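Long-range contacts in cellulase IBT99 (Metagenomes, PDB 6WBT), which probably hydrolyses 6-phospho-alpha-glucosides as a family 4 glycoside hydrolase, using NAD and manganese: residues I100-G105 with M280-T285; I333-S338 with V365-V370. All coordinates share one frame; numbering follows the deposited sequence.

Contact 1 of 2, residues I100-G105 with M280-T285; sequences ICLKHG and MDINNT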
loop_
_atom_site.group_PDB
_atom_site.type_symbol
_atom_site.label_atom_id
_atom_site.label_comp_id
_atom_site.label_asym_id
_atom_site.label_seq_id
_atom_site.Cartn_x
_atom_site.Cartn_y
_atom_site.Cartn_z
ATOM N N ILE A 100 33.105 2.330 24.585
ATOM C CA ILE A 100 33.454 1.529 23.416
ATOM C C ILE A 100 33.171 2.303 22.134
ATOM O O ILE A 100 33.936 2.229 21.165
ATOM C CB ILE A 100 32.706 0.183 23.451
ATOM C CG1 ILE A 100 33.314 -0.733 24.517
ATOM C CG2 ILE A 100 32.735 -0.495 22.089
ATOM C CD1 ILE A 100 32.666 -2.096 24.591
ATOM N N CYS A 101 32.080 3.073 22.113
ATOM C CA CYS A 101 31.753 3.864 20.932
ATOM C C CYS A 101 32.779 4.969 20.706
ATOM O O CYS A 101 33.276 5.149 19.587
ATOM C CB CYS A 101 30.349 4.452 21.066
ATOM S SG CYS A 101 29.024 3.224 21.124
ATOM N N LEU A 102 33.108 5.722 21.759
ATOM C CA LEU A 102 34.087 6.796 21.622
ATOM C C LEU A 102 35.472 6.255 21.292
ATOM O O LEU A 102 36.282 6.960 20.678
ATOM C CB LEU A 102 34.134 7.634 22.900
ATOM C CG LEU A 102 32.834 8.343 23.287
ATOM C CD1 LEU A 102 33.023 9.158 24.557
ATOM C CD2 LEU A 102 32.338 9.222 22.151
ATOM N N LYS A 103 35.762 5.013 21.688
ATOM C CA LYS A 103 37.012 4.377 21.298
ATOM C C LYS A 103 37.093 4.155 19.792
ATOM O O LYS A 103 38.199 4.090 19.244
ATOM C CB LYS A 103 37.174 3.050 22.045
ATOM C CG LYS A 103 38.512 2.357 21.840
ATOM C CD LYS A 103 38.359 1.093 21.009
ATOM C CE LYS A 103 39.689 0.376 20.848
ATOM N NZ LYS A 103 39.545 -0.889 20.076
ATOM N N HIS A 104 35.951 4.049 19.113
ATOM C CA HIS A 104 35.908 3.897 17.665
ATOM C C HIS A 104 35.492 5.179 16.956
ATOM O O HIS A 104 35.181 5.142 15.760
ATOM C CB HIS A 104 34.964 2.756 17.280
ATOM C CG HIS A 104 35.459 1.403 17.684
ATOM N ND1 HIS A 104 36.266 0.634 16.874
ATOM C CD2 HIS A 104 35.263 0.682 18.814
ATOM C CE1 HIS A 104 36.546 -0.502 17.486
ATOM N NE2 HIS A 104 35.950 -0.498 18.664
ATOM N N GLY A 105 35.473 6.307 17.658
ATOM C CA GLY A 105 35.121 7.574 17.040
ATOM C C GLY A 105 33.668 7.702 16.637
ATOM O O GLY A 105 33.367 8.323 15.610
HETATM N N MSE A 280 32.087 14.978 23.435
HETATM C CA MSE A 280 32.108 14.004 24.520
HETATM C C MSE A 280 33.523 13.664 24.976
HETATM O O MSE A 280 34.479 13.765 24.206
HETATM C CB MSE A 280 31.379 12.727 24.098
HETATM C CG MSE A 280 29.876 12.892 23.965
HETATM SE SE MSE A 280 28.976 11.242 23.448
HETATM C CE MSE A 280 27.129 11.818 23.690
ATOM N N ASP A 281 33.645 13.260 26.237
ATOM C CA ASP A 281 34.915 12.869 26.829
ATOM C C ASP A 281 34.909 11.366 27.063
ATOM O O ASP A 281 33.973 10.832 27.668
ATOM C CB ASP A 281 35.160 13.615 28.144
ATOM C CG ASP A 281 36.613 13.565 28.586
ATOM O OD1 ASP A 281 37.328 12.613 28.207
ATOM O OD2 ASP A 281 37.040 14.482 29.318
ATOM N N ILE A 282 35.954 10.689 26.581
ATOM C CA ILE A 282 36.053 9.243 26.759
ATOM C C ILE A 282 36.173 8.884 28.236
ATOM O O ILE A 282 35.663 7.844 28.672
ATOM C CB ILE A 282 37.236 8.691 25.939
ATOM C CG1 ILE A 282 37.439 7.198 26.209
ATOM C CG2 ILE A 282 38.505 9.471 26.233
ATOM C CD1 ILE A 282 36.299 6.331 25.737
ATOM N N ASN A 283 36.821 9.731 29.031
ATOM C CA ASN A 283 37.031 9.452 30.443
ATOM C C ASN A 283 35.964 10.067 31.345
ATOM O O ASN A 283 36.102 9.998 32.572
ATOM C CB ASN A 283 38.419 9.942 30.885
ATOM C CG ASN A 283 39.550 9.302 30.090
ATOM O OD1 ASN A 283 40.348 9.998 29.460
ATOM N ND2 ASN A 283 39.633 7.976 30.130
ATOM N N ASN A 284 34.906 10.662 30.779
ATOM C CA ASN A 284 33.807 11.245 31.556
ATOM C C ASN A 284 32.580 11.291 30.643
ATOM O O ASN A 284 32.072 12.343 30.252
ATOM C CB ASN A 284 34.159 12.635 32.091
ATOM C CG ASN A 284 33.111 13.190 33.044
ATOM O OD1 ASN A 284 32.323 14.063 32.679
ATOM N ND2 ASN A 284 33.111 12.696 34.274
ATOM N N THR A 285 32.079 10.108 30.300
ATOM C CA THR A 285 30.883 10.004 29.487
ATOM C C THR A 285 29.658 10.395 30.309
ATOM O O THR A 285 29.734 10.627 31.518
ATOM C CB THR A 285 30.734 8.588 28.937
ATOM O OG1 THR A 285 30.644 7.666 30.027
ATOM C CG2 THR A 285 31.936 8.228 28.083
#

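Contact 2 of 2, residues I333-S338 with V365-V370; sequences IHDERS and VTDRGV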
loop_
_atom_site.group_PDB
_atom_site.type_symbol
_atom_site.label_atom_id
_atom_site.label_comp_id
_atom_site.label_asym_id
_atom_site.label_seq_id
_atom_site.Cartn_x
_atom_site.Cartn_y
_atom_site.Cartn_z
ATOM N N ILE A 333 -7.211 4.240 34.233
ATOM C CA ILE A 333 -8.130 3.825 35.287
ATOM C C ILE A 333 -9.518 4.409 35.055
ATOM O O ILE A 333 -10.524 3.691 35.088
ATOM C CB ILE A 333 -7.576 4.228 36.666
ATOM C CG1 ILE A 333 -6.197 3.611 36.889
ATOM C CG2 ILE A 333 -8.530 3.801 37.771
ATOM C CD1 ILE A 333 -5.387 4.304 37.957
ATOM N N HIS A 334 -9.594 5.716 34.816
ATOM C CA HIS A 334 -10.866 6.419 34.718
ATOM C C HIS A 334 -11.299 6.696 33.285
ATOM O O HIS A 334 -12.324 7.356 33.086
ATOM C CB HIS A 334 -10.797 7.737 35.494
ATOM C CG HIS A 334 -10.695 7.560 36.976
ATOM N ND1 HIS A 334 -10.445 8.608 37.836
ATOM C CD2 HIS A 334 -10.814 6.457 37.752
ATOM C CE1 HIS A 334 -10.413 8.157 39.078
ATOM N NE2 HIS A 334 -10.633 6.855 39.054
ATOM N N ASP A 335 -10.550 6.214 32.289
ATOM C CA ASP A 335 -10.887 6.419 30.879
ATOM C C ASP A 335 -11.017 7.910 30.565
ATOM O O ASP A 335 -12.018 8.374 30.014
ATOM C CB ASP A 335 -12.161 5.654 30.507
ATOM C CG ASP A 335 -12.434 5.652 29.016
ATOM O OD1 ASP A 335 -11.574 5.164 28.254
ATOM O OD2 ASP A 335 -13.509 6.137 28.608
ATOM N N GLU A 336 -9.983 8.670 30.932
ATOM C CA GLU A 336 -10.014 10.120 30.797
ATOM C C GLU A 336 -9.774 10.597 29.370
ATOM O O GLU A 336 -9.941 11.792 29.104
ATOM C CB GLU A 336 -8.975 10.758 31.723
ATOM C CG GLU A 336 -9.029 10.260 33.156
ATOM C CD GLU A 336 -8.238 11.140 34.103
ATOM O OE1 GLU A 336 -8.861 11.936 34.836
ATOM O OE2 GLU A 336 -6.993 11.044 34.104
ATOM N N ARG A 337 -9.387 9.701 28.460
ATOM C CA ARG A 337 -9.151 10.044 27.057
ATOM C C ARG A 337 -8.076 11.122 26.921
ATOM O O ARG A 337 -8.202 12.055 26.127
ATOM C CB ARG A 337 -10.447 10.477 26.365
ATOM C CG ARG A 337 -11.614 9.534 26.601
ATOM C CD ARG A 337 -11.255 8.111 26.213
ATOM N NE ARG A 337 -11.966 7.668 25.019
ATOM C CZ ARG A 337 -13.088 6.958 25.041
ATOM N NH1 ARG A 337 -13.630 6.607 26.199
ATOM N NH2 ARG A 337 -13.667 6.596 23.906
ATOM N N SER A 338 -7.010 10.990 27.707
ATOM C CA SER A 338 -5.919 11.951 27.654
ATOM C C SER A 338 -5.127 11.788 26.363
ATOM O O SER A 338 -4.809 10.670 25.947
ATOM C CB SER A 338 -5.000 11.780 28.863
ATOM O OG SER A 338 -3.964 12.748 28.857
ATOM N N VAL A 365 -5.598 8.036 25.403
ATOM C CA VAL A 365 -5.433 6.922 26.332
ATOM C C VAL A 365 -6.797 6.566 26.914
ATOM O O VAL A 365 -7.384 7.344 27.670
ATOM C CB VAL A 365 -4.430 7.259 27.441
ATOM C CG1 VAL A 365 -4.365 6.130 28.457
ATOM C CG2 VAL A 365 -3.055 7.528 26.848
ATOM N N THR A 366 -7.301 5.389 26.563
ATOM C CA THR A 366 -8.554 4.867 27.084
ATOM C C THR A 366 -8.270 3.728 28.054
ATOM O O THR A 366 -7.142 3.248 28.174
ATOM C CB THR A 366 -9.460 4.379 25.947
ATOM O OG1 THR A 366 -9.020 3.089 25.507
ATOM C CG2 THR A 366 -9.408 5.346 24.775
ATOM N N ASP A 367 -9.320 3.285 28.748
ATOM C CA ASP A 367 -9.172 2.131 29.629
ATOM C C ASP A 367 -9.005 0.827 28.861
ATOM O O ASP A 367 -8.795 -0.218 29.489
ATOM C CB ASP A 367 -10.370 2.023 30.575
ATOM C CG ASP A 367 -11.653 1.665 29.855
ATOM O OD1 ASP A 367 -12.017 2.374 28.894
ATOM O OD2 ASP A 367 -12.294 0.667 30.247
ATOM N N ARG A 368 -9.093 0.862 27.531
ATOM C CA ARG A 368 -8.903 -0.310 26.692
ATOM C C ARG A 368 -7.575 -0.300 25.949
ATOM O O ARG A 368 -7.242 -1.293 25.294
ATOM C CB ARG A 368 -10.048 -0.419 25.673
ATOM C CG ARG A 368 -11.424 -0.128 26.249
ATOM C CD ARG A 368 -12.452 0.043 25.143
ATOM N NE ARG A 368 -12.080 1.111 24.218
ATOM C CZ ARG A 368 -12.410 2.388 24.381
ATOM N NH1 ARG A 368 -13.122 2.763 25.435
ATOM N NH2 ARG A 368 -12.029 3.292 23.489
ATOM N N GLY A 369 -6.817 0.787 26.033
ATOM C CA GLY A 369 -5.569 0.950 25.327
ATOM C C GLY A 369 -5.476 2.347 24.754
ATOM O O GLY A 369 -6.115 3.279 25.241
ATOM N N VAL A 370 -4.674 2.484 23.703
ATOM C CA VAL A 370 -4.470 3.760 23.028
ATOM C C VAL A 370 -5.205 3.741 21.697
ATOM O O VAL A 370 -5.143 2.755 20.951
ATOM C CB VAL A 370 -2.973 4.052 22.824
ATOM C CG1 VAL A 370 -2.791 5.335 22.028
ATOM C CG2 VAL A 370 -2.263 4.145 24.163
#

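Contact 1 of 2, residues I100-G105 with M280-T285
L102 carries this contact almost alone, pushing its isobutyl group from helix 90-103 into the loop that runs from M280 to T285. The close-packed part is gathered round CD1. That methyl lies 3.7 Å from I282 CA, at the backbone rather than at a side-chain tip, while on the same carbon T285 CG2 approaches to 3.8 Å. The other branch turns to M280, a selenomethionine: L102 CD2 lies 4.1 Å from both CB and SE of M280, and the two side chains cross at about a right angle. The I282 side chain joins in as well; its CG1 is anti to the backbone N (chi1 175°), and chi2 of 66° carries CD1 from there to 3.8 Å from L102 CB. What meets here is a pair of helix ends. Helix 90-103, in the Rossmann-type N-terminal part, finishes in a Schellman motif with G105 as its C-prime residue, whereas T285, in the C-terminal part of the enzyme, is the N-cap of helix 286-291. Between M280 and T285 the loop makes a type I turn from D281 to N284, within which D281 OD1 accepts from N283 N in an Asx turn, from above the carboxylate plane (49°). T285 is buried, and its OG1 is hydrogen-bonded to E98, one turn back on helix 90-103. No hydrogen bond joins the two segments anywhere. The flank of I282 and K103 is looser and exposed to solvent: I282 CD1 comes within 4.3 Å of K103 N and no closer to that residue, while the lysine's amino end leads off, away from the loop.

Contact 2 of 2, residues I333-S338 with V365-V370
D335 and D367 gather with R337 and R368 in one mixed cluster of two acids and two arginines, in which like groups lie near each other across the contact. The setting is a beta hairpin: strands 358-366 and 369-372, at one edge of the large mixed sheet, are joined by a type I turn from T366 to G369, and D335 to S338 lead from helix 321-334 into the neighbouring strand 338-345. The backbone of D367 is tied to the D335 carboxylate. D335 CG stands anti to its own N (chi1 -171°), and the anti lone pair of OD1 receives D367 N at 3.0 Å, with an angle of 160° at the hydrogen. The two carboxylate planes are 76° apart. The second oxygen, D335 OD2, pairs with R337 NH1 in a salt bridge modelled too short for its exact length to be trusted. An alanine in place of D335 would probably leave D367 N without its acceptor and R337 NH1 without this carboxylate. R337 also reaches the second subunit, where E193 of that subunit forms a salt bridge with R337 NH2 and Y364 OH of the second subunit is hydrogen-bonded to R337 NE; R368 is paired instead with E371 of its own hairpin. The guanidinium groups approach to 3.7 Å between R337 NH2 and R368 NH2, a repulsion that D335, E371 and the E193 of the second subunit are likely to offset. Farther along, V365 N donates to S338 O at 2.8 Å, where the connection from the helix nears the hairpin. T366 works on both arginines: its CG2 lies over one face of the R337 group, 3.5 Å from R337 NE, and its OG1, which accepts from R368 N in an ST turn, sits 3.5 Å above the centre of the R368 guanidinium plane.

The two contacts lie on opposite sides of the chain's centre, about 43 Å apart between centres and about 30 Å between nearest atoms, and in sequence contact 1 closes before contact 2 opens. Contact 1 joins the N-terminal and C-terminal parts of the enzyme near the active site: the side chain of M280 is about 9 Å from the bound glucose-6-phosphate and that of T285 about 13 Å from NAD. Neither M280 nor T285 is among the residues of the sugar-phosphate pocket, whose C171 and H201 also bind manganese. Contact 2 is internal to the C-terminal part. Contact 1 is apolar and touches no other chain, whereas contact 2 is charged and reaches the second subunit.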